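Local coordinates for protein digeranylgeranylglycerophospholipid reductase (Sulfolobus acidocaldarius, PDB 4OPC) that reduces the double bonds of the geranylgeranyl chains of archaeal phospholipid precursors with the help of FAD, giving saturated membrane lipids, at residues 9-14 with 32-37; 15-20 with 303-308; 154-159 with 282-287. All coordinates share one frame; numbering follows the deposited sequence.

Contact 1: residues 9-14 with 32-37; sequences VLIIGG and ILLVDS. With FDA (dihydroflavine-adenine dinucleotide), chain B.
Parallel strand pairing joins Val9–Ile12 to Ile32–Val35 in the first beta-alpha-beta unit of the Rossmann fold, and the contact ends at the adenosine half of the flavin cofactor. Leu33 N donates to Val9 O, Ile11 N to Leu33 O and Val35 N to Ile11 O; the last bond of the series, from Gly13 N to Val35 O (2.8 Å), already lies in the turn. On one face Ile11 CG2 meets Leu34 CD1 at 3.7 Å, while its CD1 reaches back to Ile32 CG2. On the other, Leu10 and Leu33 are neighbours, Leu10 CD1 against Leu33 CD2.

Beyond the strands, Asp36 reaches the turn with its carboxylate, CG anti to the backbone N (chi1 -162°). Asp36 OD2 takes Gly14 N on its anti lone pair at 2.7 Å. The same Asp36 OD2 accepts from the ribose hydroxyl O3B of FDA at 2.6 Å, and Asp36 OD1 accepts from O2B of FDA. Gly13, with no side chain, lets its CA come within 3.4 Å of FDA O4B. Helix 16-25 packs on the Ile11 and Leu34 face, strand 132-140 lies against Leu10 and Leu33, and strands 153-156 and 116-118 flank the pair.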
# COMPACT_ATOMS: atom_id res chain seq x y z
N VAL A 9 -14.60 7.41 18.65
CA VAL A 9 -13.80 6.64 17.69
C VAL A 9 -12.51 6.19 18.36
O VAL A 9 -11.87 6.97 19.08
CB VAL A 9 -13.44 7.50 16.45
CG1 VAL A 9 -12.61 6.71 15.46
CG2 VAL A 9 -14.70 8.03 15.79
N LEU A 10 -12.13 4.93 18.13
CA LEU A 10 -10.82 4.41 18.53
C LEU A 10 -10.04 4.03 17.28
O LEU A 10 -10.51 3.21 16.49
CB LEU A 10 -10.98 3.19 19.43
CG LEU A 10 -9.72 2.38 19.71
CD1 LEU A 10 -8.70 3.20 20.51
CD2 LEU A 10 -10.08 1.11 20.44
N ILE A 11 -8.86 4.62 17.11
CA ILE A 11 -8.00 4.31 15.96
C ILE A 11 -6.85 3.47 16.48
O ILE A 11 -6.16 3.87 17.42
CB ILE A 11 -7.45 5.59 15.29
CG1 ILE A 11 -8.62 6.49 14.86
CG2 ILE A 11 -6.56 5.23 14.09
CD1 ILE A 11 -8.20 7.92 14.51
N ILE A 12 -6.69 2.29 15.89
CA ILE A 12 -5.66 1.36 16.33
C ILE A 12 -4.56 1.33 15.29
O ILE A 12 -4.72 0.77 14.20
CB ILE A 12 -6.21 -0.05 16.54
CG1 ILE A 12 -7.43 -0.03 17.47
CG2 ILE A 12 -5.13 -0.96 17.09
CD1 ILE A 12 -8.09 -1.38 17.63
N GLY A 13 -3.45 1.99 15.64
CA GLY A 13 -2.30 2.14 14.76
C GLY A 13 -2.16 3.57 14.30
O GLY A 13 -3.14 4.23 13.94
N GLY A 14 -0.93 4.06 14.32
CA GLY A 14 -0.65 5.45 14.01
C GLY A 14 0.35 5.67 12.89
O GLY A 14 1.05 6.67 12.91
N ILE A 32 -11.87 11.28 20.26
CA ILE A 32 -11.12 10.30 19.49
C ILE A 32 -9.87 9.90 20.25
O ILE A 32 -9.16 10.75 20.78
CB ILE A 32 -10.69 10.88 18.13
CG1 ILE A 32 -11.91 11.39 17.36
CG2 ILE A 32 -9.92 9.84 17.30
CD1 ILE A 32 -11.58 12.34 16.22
N LEU A 33 -9.62 8.59 20.30
CA LEU A 33 -8.38 8.06 20.85
C LEU A 33 -7.64 7.29 19.77
O LEU A 33 -8.22 6.44 19.11
CB LEU A 33 -8.68 7.11 22.01
CG LEU A 33 -7.47 6.40 22.63
CD1 LEU A 33 -6.48 7.40 23.23
CD2 LEU A 33 -7.91 5.39 23.68
N LEU A 34 -6.35 7.59 19.61
CA LEU A 34 -5.50 6.75 18.78
C LEU A 34 -4.45 6.10 19.66
O LEU A 34 -3.87 6.75 20.53
CB LEU A 34 -4.84 7.58 17.66
CG LEU A 34 -3.92 6.87 16.66
CD1 LEU A 34 -3.98 7.58 15.32
CD2 LEU A 34 -2.48 6.81 17.15
N VAL A 35 -4.20 4.82 19.42
CA VAL A 35 -3.16 4.10 20.14
C VAL A 35 -2.15 3.51 19.17
O VAL A 35 -2.48 3.19 18.02
CB VAL A 35 -3.75 2.96 21.02
CG1 VAL A 35 -4.73 3.54 22.06
CG2 VAL A 35 -4.42 1.88 20.17
N ASP A 36 -0.91 3.39 19.61
CA ASP A 36 0.09 2.66 18.85
C ASP A 36 1.01 1.93 19.82
O ASP A 36 1.40 2.49 20.85
CB ASP A 36 0.89 3.60 17.95
CG ASP A 36 1.62 2.85 16.85
OD1 ASP A 36 2.61 2.16 17.16
OD2 ASP A 36 1.19 2.95 15.67
N SER A 37 1.36 0.70 19.48
CA SER A 37 2.26 -0.11 20.30
C SER A 37 3.66 0.49 20.44
O SER A 37 4.36 0.19 21.41
CB SER A 37 2.39 -1.51 19.71
OG SER A 37 1.14 -2.17 19.69
PA FDA B . 2.13 0.72 9.27
O1A FDA B . 2.65 -0.66 9.37
O2A FDA B . 3.09 1.80 8.81
O5B FDA B . 1.56 1.16 10.68
C5B FDA B . 0.81 0.23 11.50
C4B FDA B . 0.93 0.69 12.92
O4B FDA B . 0.04 -0.09 13.75
C3B FDA B . 2.33 0.57 13.54
O3B FDA B . 2.81 1.83 13.97
C2B FDA B . 2.14 -0.47 14.67
O2B FDA B . 2.97 -0.20 15.79
C1B FDA B . 0.67 -0.30 15.00
N9A FDA B . -0.01 -1.44 15.60
C8A FDA B . -0.15 -2.70 15.07
N7A FDA B . -0.89 -3.51 15.79
C5A FDA B . -1.26 -2.73 16.88
C6A FDA B . -2.09 -2.98 17.98
N6A FDA B . -2.76 -4.13 18.17
N1A FDA B . -2.31 -1.97 18.85
C2A FDA B . -1.68 -0.81 18.65
N3A FDA B . -0.91 -0.44 17.62
C4A FDA B . -0.76 -1.44 16.75
N1 FDA B . 5.01 2.74 0.08
C2 FDA B . 5.18 3.95 -0.53
O2 FDA B . 4.23 4.72 -0.70
N3 FDA B . 6.45 4.28 -0.93
C4 FDA B . 7.57 3.48 -0.87
O4 FDA B . 8.67 3.96 -1.14
C4X FDA B . 7.33 2.22 -0.29
N5 FDA B . 8.37 1.35 -0.15
C5X FDA B . 8.26 0.27 0.70
C6 FDA B . 9.38 -0.46 1.07
C7 FDA B . 9.31 -1.49 1.99
C7M FDA B . 10.59 -2.16 2.45
C8 FDA B . 8.07 -1.85 2.53
C8M FDA B . 7.97 -2.92 3.59
C9 FDA B . 6.93 -1.14 2.15
C9A FDA B . 7.02 -0.07 1.26
N10 FDA B . 5.89 0.70 0.89
C10 FDA B . 6.08 1.89 0.22
C1' FDA B . 4.55 0.44 1.47
C2' FDA B . 4.27 1.39 2.65
O2' FDA B . 5.40 1.46 3.52
C3' FDA B . 3.06 0.90 3.45
O3' FDA B . 2.02 0.59 2.54
C4' FDA B . 2.49 1.91 4.46
O4' FDA B . 3.52 2.49 5.26
C5' FDA B . 1.44 1.27 5.33
O5' FDA B . 1.00 2.21 6.33
P FDA B . 0.01 1.73 7.49
O1P FDA B . -0.26 2.92 8.32
O2P FDA B . -1.17 0.96 6.92
O3P FDA B . 0.84 0.64 8.30

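Contact 2: residues 15-20 with 303-308; sequences GFAGSS and GSAMIS. With FDA (dihydroflavine-adenine dinucleotide), chain B.
Ala17 and Phe16, at the start of helix 16-25, pack against Ala305 and Met306 of helix 302-322, with no hydrogen bond passing between the two segments. The axes approach to 7.6 Å at a crossing angle of -32°, a closeness that small side chains permit: Ala17 CB and Ala305 CB meet at 4.0 Å. Beside them the Met306 chain runs alongside the Phe16 side chain, with Met306 CG 3.8 Å from Phe16 CD2. CG beside the backbone N (chi1 -65°), followed by an extended chi2, sets Met306 SD 4.9 Å from the centroid of the Phe16 ring in an oblique Met-aromatic contact.

Around this packing, serine hydroxyls bond to backbone carbonyls of their own helices. Ser19 OG donates to Gly15 O alongside Ser19 N, and Ser20 OG reaches Phe16 O in one of its two conformers. Ser308 OG donates to Ala305 O at 2.7 Å and is also bonded to Gly288 N. Gly15 is the N-cap of its helix, and Ala17 N binds FDA O1P at 2.9 Å, nearly straight at 165°. The helix start would thus be expected to favour the negative pyrophosphate, as in other GxGxxG dinucleotide-binding turns. Lys302 makes a cation-pi contact with Phe16. Farther out, helix 99-112 lies beside Ser19, helix 54-60 against Met306, and helix 332-357 against Ser304 and Ile307.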
# COMPACT_ATOMS: atom_id res chain seq x y z
N GLY A 15 0.43 4.74 11.93
CA GLY A 15 1.24 4.94 10.74
C GLY A 15 0.54 5.89 9.79
O GLY A 15 -0.33 6.65 10.21
N PHE A 16 0.90 5.87 8.51
CA PHE A 16 0.26 6.81 7.59
C PHE A 16 -1.25 6.62 7.54
O PHE A 16 -1.99 7.59 7.40
CB PHE A 16 0.85 6.69 6.18
CG PHE A 16 1.94 7.68 5.88
CD1 PHE A 16 3.03 7.81 6.73
CD2 PHE A 16 1.88 8.47 4.75
CE1 PHE A 16 4.05 8.71 6.45
CE2 PHE A 16 2.89 9.38 4.46
CZ PHE A 16 3.98 9.49 5.31
N ALA A 17 -1.72 5.38 7.66
CA ALA A 17 -3.16 5.16 7.61
C ALA A 17 -3.86 5.73 8.84
O ALA A 17 -4.73 6.59 8.72
CB ALA A 17 -3.47 3.68 7.44
N GLY A 18 -3.47 5.28 10.02
CA GLY A 18 -4.12 5.73 11.24
C GLY A 18 -3.97 7.22 11.49
O GLY A 18 -4.92 7.89 11.93
N SER A 19 -2.78 7.74 11.22
CA SER A 19 -2.54 9.17 11.43
C SER A 19 -3.38 10.02 10.48
O SER A 19 -3.86 11.08 10.87
CB SER A 19 -1.05 9.53 11.33
OG SER A 19 -0.57 9.37 10.01
N SER A 20 -3.57 9.56 9.25
CA SER A 20 -4.43 10.25 8.29
C SER A 20 -5.87 10.28 8.78
O SER A 20 -6.54 11.30 8.72
CB SER A 20 -4.38 9.58 6.91
OG SER A 20 -3.16 9.87 6.27
N GLY A 303 0.63 6.65 -0.03
CA GLY A 303 -0.42 7.48 -0.62
C GLY A 303 -1.80 6.88 -0.49
O GLY A 303 -2.75 7.53 -0.04
N SER A 304 -1.93 5.61 -0.85
CA SER A 304 -3.21 4.94 -0.76
C SER A 304 -3.64 4.74 0.71
O SER A 304 -4.84 4.76 1.00
CB SER A 304 -3.19 3.64 -1.55
OG SER A 304 -2.04 2.87 -1.20
N ALA A 305 -2.68 4.58 1.62
CA ALA A 305 -3.01 4.57 3.05
C ALA A 305 -3.70 5.88 3.42
O ALA A 305 -4.71 5.86 4.12
CB ALA A 305 -1.75 4.41 3.88
N MET A 306 -3.13 7.00 2.99
CA MET A 306 -3.76 8.31 3.25
C MET A 306 -5.15 8.43 2.61
O MET A 306 -6.06 8.96 3.24
CB MET A 306 -2.86 9.45 2.79
CG MET A 306 -1.55 9.52 3.58
SD MET A 306 -0.64 11.04 3.33
CE MET A 306 -0.11 10.67 1.68
N ILE A 307 -5.31 7.92 1.39
CA ILE A 307 -6.63 7.91 0.77
C ILE A 307 -7.60 7.11 1.65
O ILE A 307 -8.72 7.54 1.90
CB ILE A 307 -6.58 7.32 -0.65
CG1 ILE A 307 -5.72 8.20 -1.57
CG2 ILE A 307 -8.00 7.17 -1.19
CD1 ILE A 307 -5.54 7.62 -2.97
N SER A 308 -7.17 5.95 2.13
CA SER A 308 -8.06 5.15 2.96
C SER A 308 -8.43 5.86 4.27
O SER A 308 -9.55 5.73 4.72
CB SER A 308 -7.50 3.72 3.17
OG SER A 308 -6.37 3.70 4.03
PA FDA B . 2.13 0.72 9.27
O1A FDA B . 2.65 -0.66 9.37
O2A FDA B . 3.09 1.80 8.81
O5B FDA B . 1.56 1.16 10.68
C5B FDA B . 0.81 0.23 11.50
C4B FDA B . 0.93 0.69 12.92
O4B FDA B . 0.04 -0.09 13.75
C3B FDA B . 2.33 0.57 13.54
O3B FDA B . 2.81 1.83 13.97
C2B FDA B . 2.14 -0.47 14.67
O2B FDA B . 2.97 -0.20 15.79
C1B FDA B . 0.67 -0.30 15.00
N9A FDA B . -0.01 -1.44 15.60
C8A FDA B . -0.15 -2.70 15.07
N7A FDA B . -0.89 -3.51 15.79
C5A FDA B . -1.26 -2.73 16.88
C6A FDA B . -2.09 -2.98 17.98
N6A FDA B . -2.76 -4.13 18.17
N1A FDA B . -2.31 -1.97 18.85
C2A FDA B . -1.68 -0.81 18.65
N3A FDA B . -0.91 -0.44 17.62
C4A FDA B . -0.76 -1.44 16.75
N1 FDA B . 5.01 2.74 0.08
C2 FDA B . 5.18 3.95 -0.53
O2 FDA B . 4.23 4.72 -0.70
N3 FDA B . 6.45 4.28 -0.93
C4 FDA B . 7.57 3.48 -0.87
O4 FDA B . 8.67 3.96 -1.14
C4X FDA B . 7.33 2.22 -0.29
N5 FDA B . 8.37 1.35 -0.15
C5X FDA B . 8.26 0.27 0.70
C6 FDA B . 9.38 -0.46 1.07
C7 FDA B . 9.31 -1.49 1.99
C7M FDA B . 10.59 -2.16 2.45
C8 FDA B . 8.07 -1.85 2.53
C8M FDA B . 7.97 -2.92 3.59
C9 FDA B . 6.93 -1.14 2.15
C9A FDA B . 7.02 -0.07 1.26
N10 FDA B . 5.89 0.70 0.89
C10 FDA B . 6.08 1.89 0.22
C1' FDA B . 4.55 0.44 1.47
C2' FDA B . 4.27 1.39 2.65
O2' FDA B . 5.40 1.46 3.52
C3' FDA B . 3.06 0.90 3.45
O3' FDA B . 2.02 0.59 2.54
C4' FDA B . 2.49 1.91 4.46
O4' FDA B . 3.52 2.49 5.26
C5' FDA B . 1.44 1.27 5.33
O5' FDA B . 1.00 2.21 6.33
P FDA B . 0.01 1.73 7.49
O1P FDA B . -0.26 2.92 8.32
O2P FDA B . -1.17 0.96 6.92
O3P FDA B . 0.84 0.64 8.30

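Contact 3: residues 154-159 with 282-287; sequences VVEATG and NGIIVI. With FDA (dihydroflavine-adenine dinucleotide), chain B.
Val155 and Ile287 meet tightly at the end of a parallel strand pair, 154-156 with 284-286, in the Rossmann-type FAD-binding sheet. Val155 CG1 presses on Ile287 CD1 at 3.5 Å, closer than usual for two carbons, and Ala157 CB closes on Ile287 CG1 at 3.7 Å. Ile287 holds CG1 between its backbone N and carbonyl carbon (chi1 62°), the position that carries its end to both partners. Four backbone bonds join the pair: Val154 N to Gly283 O, Ile285 N to Val154 O, Glu156 N to Ile285 O and Ile287 N to Glu156 O.

The other face is more loosely joined: Val154 CB stands 4.5 Å from Ile284 CG1, and Glu156 offers Val286 only its aliphatic CB. Its carboxylate, though buried, is well supplied with donors. Thr158 OG1 and N approach OE1 from the same face of the carboxylate plane, and Ser290 OG adds another bond; OE2 receives the amides of Phe164 and Arg165. These bonds would help a buried negative charge to be tolerated. Beyond the strand ends, Thr158 CB packs on the adenine, 3.4 Å from FDA N7A; beside the pyrophosphate the two segments are bridged by a water instead. That water accepts from Gly159 N at 2.8 Å and donates to Ile287 O at 2.8 Å and to FDA O2P at 2.7 Å.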
# COMPACT_ATOMS: atom_id res chain seq x y z
N VAL A 154 -14.33 1.46 15.49
CA VAL A 154 -12.90 1.20 15.57
C VAL A 154 -12.34 1.37 14.15
O VAL A 154 -12.91 0.83 13.19
CB VAL A 154 -12.61 -0.22 16.06
CG1 VAL A 154 -11.14 -0.59 15.83
CG2 VAL A 154 -12.93 -0.36 17.55
N VAL A 155 -11.26 2.12 14.03
CA VAL A 155 -10.52 2.20 12.77
C VAL A 155 -9.32 1.29 12.93
O VAL A 155 -8.45 1.54 13.77
CB VAL A 155 -10.08 3.64 12.47
CG1 VAL A 155 -9.20 3.67 11.23
CG2 VAL A 155 -11.30 4.54 12.27
N GLU A 156 -9.31 0.19 12.18
CA GLU A 156 -8.25 -0.81 12.26
C GLU A 156 -7.16 -0.41 11.27
O GLU A 156 -7.32 -0.54 10.06
CB GLU A 156 -8.81 -2.19 11.92
CG GLU A 156 -8.27 -3.34 12.78
CD GLU A 156 -6.95 -3.93 12.28
OE1 GLU A 156 -6.22 -3.23 11.55
OE2 GLU A 156 -6.62 -5.07 12.66
N ALA A 157 -6.06 0.09 11.81
CA ALA A 157 -4.97 0.63 11.01
C ALA A 157 -3.65 -0.01 11.46
O ALA A 157 -2.62 0.66 11.58
CB ALA A 157 -4.92 2.14 11.16
N THR A 158 -3.69 -1.32 11.71
CA THR A 158 -2.57 -2.03 12.34
C THR A 158 -1.49 -2.49 11.36
O THR A 158 -0.56 -3.21 11.73
CB THR A 158 -3.06 -3.26 13.13
OG1 THR A 158 -3.67 -4.19 12.23
CG2 THR A 158 -4.05 -2.86 14.24
N GLY A 159 -1.60 -2.06 10.10
CA GLY A 159 -0.66 -2.50 9.08
C GLY A 159 -0.77 -3.98 8.75
O GLY A 159 -1.81 -4.60 8.99
N ASN A 282 -19.86 -4.02 10.96
CA ASN A 282 -20.55 -3.41 12.10
C ASN A 282 -19.56 -2.89 13.13
O ASN A 282 -18.86 -3.67 13.77
CB ASN A 282 -21.47 -4.42 12.80
CG ASN A 282 -22.50 -5.04 11.88
OD1 ASN A 282 -22.99 -4.43 10.93
ND2 ASN A 282 -22.86 -6.28 12.19
N GLY A 283 -19.51 -1.57 13.30
CA GLY A 283 -18.64 -0.95 14.28
C GLY A 283 -17.17 -0.86 13.93
O GLY A 283 -16.35 -0.54 14.81
N ILE A 284 -16.80 -1.14 12.67
CA ILE A 284 -15.37 -1.18 12.33
C ILE A 284 -15.11 -0.82 10.87
O ILE A 284 -15.86 -1.21 9.97
CB ILE A 284 -14.77 -2.56 12.65
CG1 ILE A 284 -13.27 -2.59 12.34
CG2 ILE A 284 -15.54 -3.69 11.93
CD1 ILE A 284 -12.55 -3.82 12.91
N ILE A 285 -14.03 -0.07 10.67
CA ILE A 285 -13.49 0.20 9.33
C ILE A 285 -12.02 -0.20 9.35
O ILE A 285 -11.34 0.02 10.37
CB ILE A 285 -13.66 1.67 8.94
CG1 ILE A 285 -15.12 1.96 8.58
CG2 ILE A 285 -12.69 2.07 7.80
CD1 ILE A 285 -15.41 3.44 8.38
N VAL A 286 -11.54 -0.78 8.26
CA VAL A 286 -10.15 -1.20 8.13
C VAL A 286 -9.46 -0.37 7.05
O VAL A 286 -10.03 -0.16 5.97
CB VAL A 286 -10.09 -2.69 7.74
CG1 VAL A 286 -8.65 -3.16 7.63
CG2 VAL A 286 -10.85 -3.52 8.77
N ILE A 287 -8.25 0.10 7.34
CA ILE A 287 -7.53 0.98 6.42
C ILE A 287 -6.05 0.60 6.30
O ILE A 287 -5.54 -0.22 7.08
CB ILE A 287 -7.66 2.47 6.81
CG1 ILE A 287 -7.05 2.73 8.19
CG2 ILE A 287 -9.12 2.92 6.78
CD1 ILE A 287 -7.01 4.21 8.56
PA FDA B . 2.13 0.72 9.27
O1A FDA B . 2.65 -0.66 9.37
O2A FDA B . 3.09 1.80 8.81
O5B FDA B . 1.56 1.16 10.68
C5B FDA B . 0.81 0.23 11.50
C4B FDA B . 0.93 0.69 12.92
O4B FDA B . 0.04 -0.09 13.75
C3B FDA B . 2.33 0.57 13.54
O3B FDA B . 2.81 1.83 13.97
C2B FDA B . 2.14 -0.47 14.67
O2B FDA B . 2.97 -0.20 15.79
C1B FDA B . 0.67 -0.30 15.00
N9A FDA B . -0.01 -1.44 15.60
C8A FDA B . -0.15 -2.70 15.07
N7A FDA B . -0.89 -3.51 15.79
C5A FDA B . -1.26 -2.73 16.88
C6A FDA B . -2.09 -2.98 17.98
N6A FDA B . -2.76 -4.13 18.17
N1A FDA B . -2.31 -1.97 18.85
C2A FDA B . -1.68 -0.81 18.65
N3A FDA B . -0.91 -0.44 17.62
C4A FDA B . -0.76 -1.44 16.75
N1 FDA B . 5.01 2.74 0.08
C2 FDA B . 5.18 3.95 -0.53
O2 FDA B . 4.23 4.72 -0.70
N3 FDA B . 6.45 4.28 -0.93
C4 FDA B . 7.57 3.48 -0.87
O4 FDA B . 8.67 3.96 -1.14
C4X FDA B . 7.33 2.22 -0.29
N5 FDA B . 8.37 1.35 -0.15
C5X FDA B . 8.26 0.27 0.70
C6 FDA B . 9.38 -0.46 1.07
C7 FDA B . 9.31 -1.49 1.99
C7M FDA B . 10.59 -2.16 2.45
C8 FDA B . 8.07 -1.85 2.53
C8M FDA B . 7.97 -2.92 3.59
C9 FDA B . 6.93 -1.14 2.15
C9A FDA B . 7.02 -0.07 1.26
N10 FDA B . 5.89 0.70 0.89
C10 FDA B . 6.08 1.89 0.22
C1' FDA B . 4.55 0.44 1.47
C2' FDA B . 4.27 1.39 2.65
O2' FDA B . 5.40 1.46 3.52
C3' FDA B . 3.06 0.90 3.45
O3' FDA B . 2.02 0.59 2.54
C4' FDA B . 2.49 1.91 4.46
O4' FDA B . 3.52 2.49 5.26
C5' FDA B . 1.44 1.27 5.33
O5' FDA B . 1.00 2.21 6.33
P FDA B . 0.01 1.73 7.49
O1P FDA B . -0.26 2.92 8.32
O2P FDA B . -1.17 0.96 6.92
O3P FDA B . 0.84 0.64 8.30
O HOH W 1 -3.07 -0.49 8.26

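In the fold
All three contacts are buried and touch the cofactor; none is a surface contact, and they differ in chemistry. Contacts 1 and 3 are parallel strand pairs in one sheet, sewn together where Leu10 O and Ile12 O meet Val155 N and Ala157 N in probable hydrogen bonds. Contact 2, nearest the centre of the chain, is instead helix against helix and joins its partners by van der Waals packing and a Met-aromatic contact. It rests on both others: Gly18 touches Ile11, Leu34 and Ala157, and Ile287 CD1 reaches Ala17. Together the three follow the cofactor from adenosine to pyrophosphate.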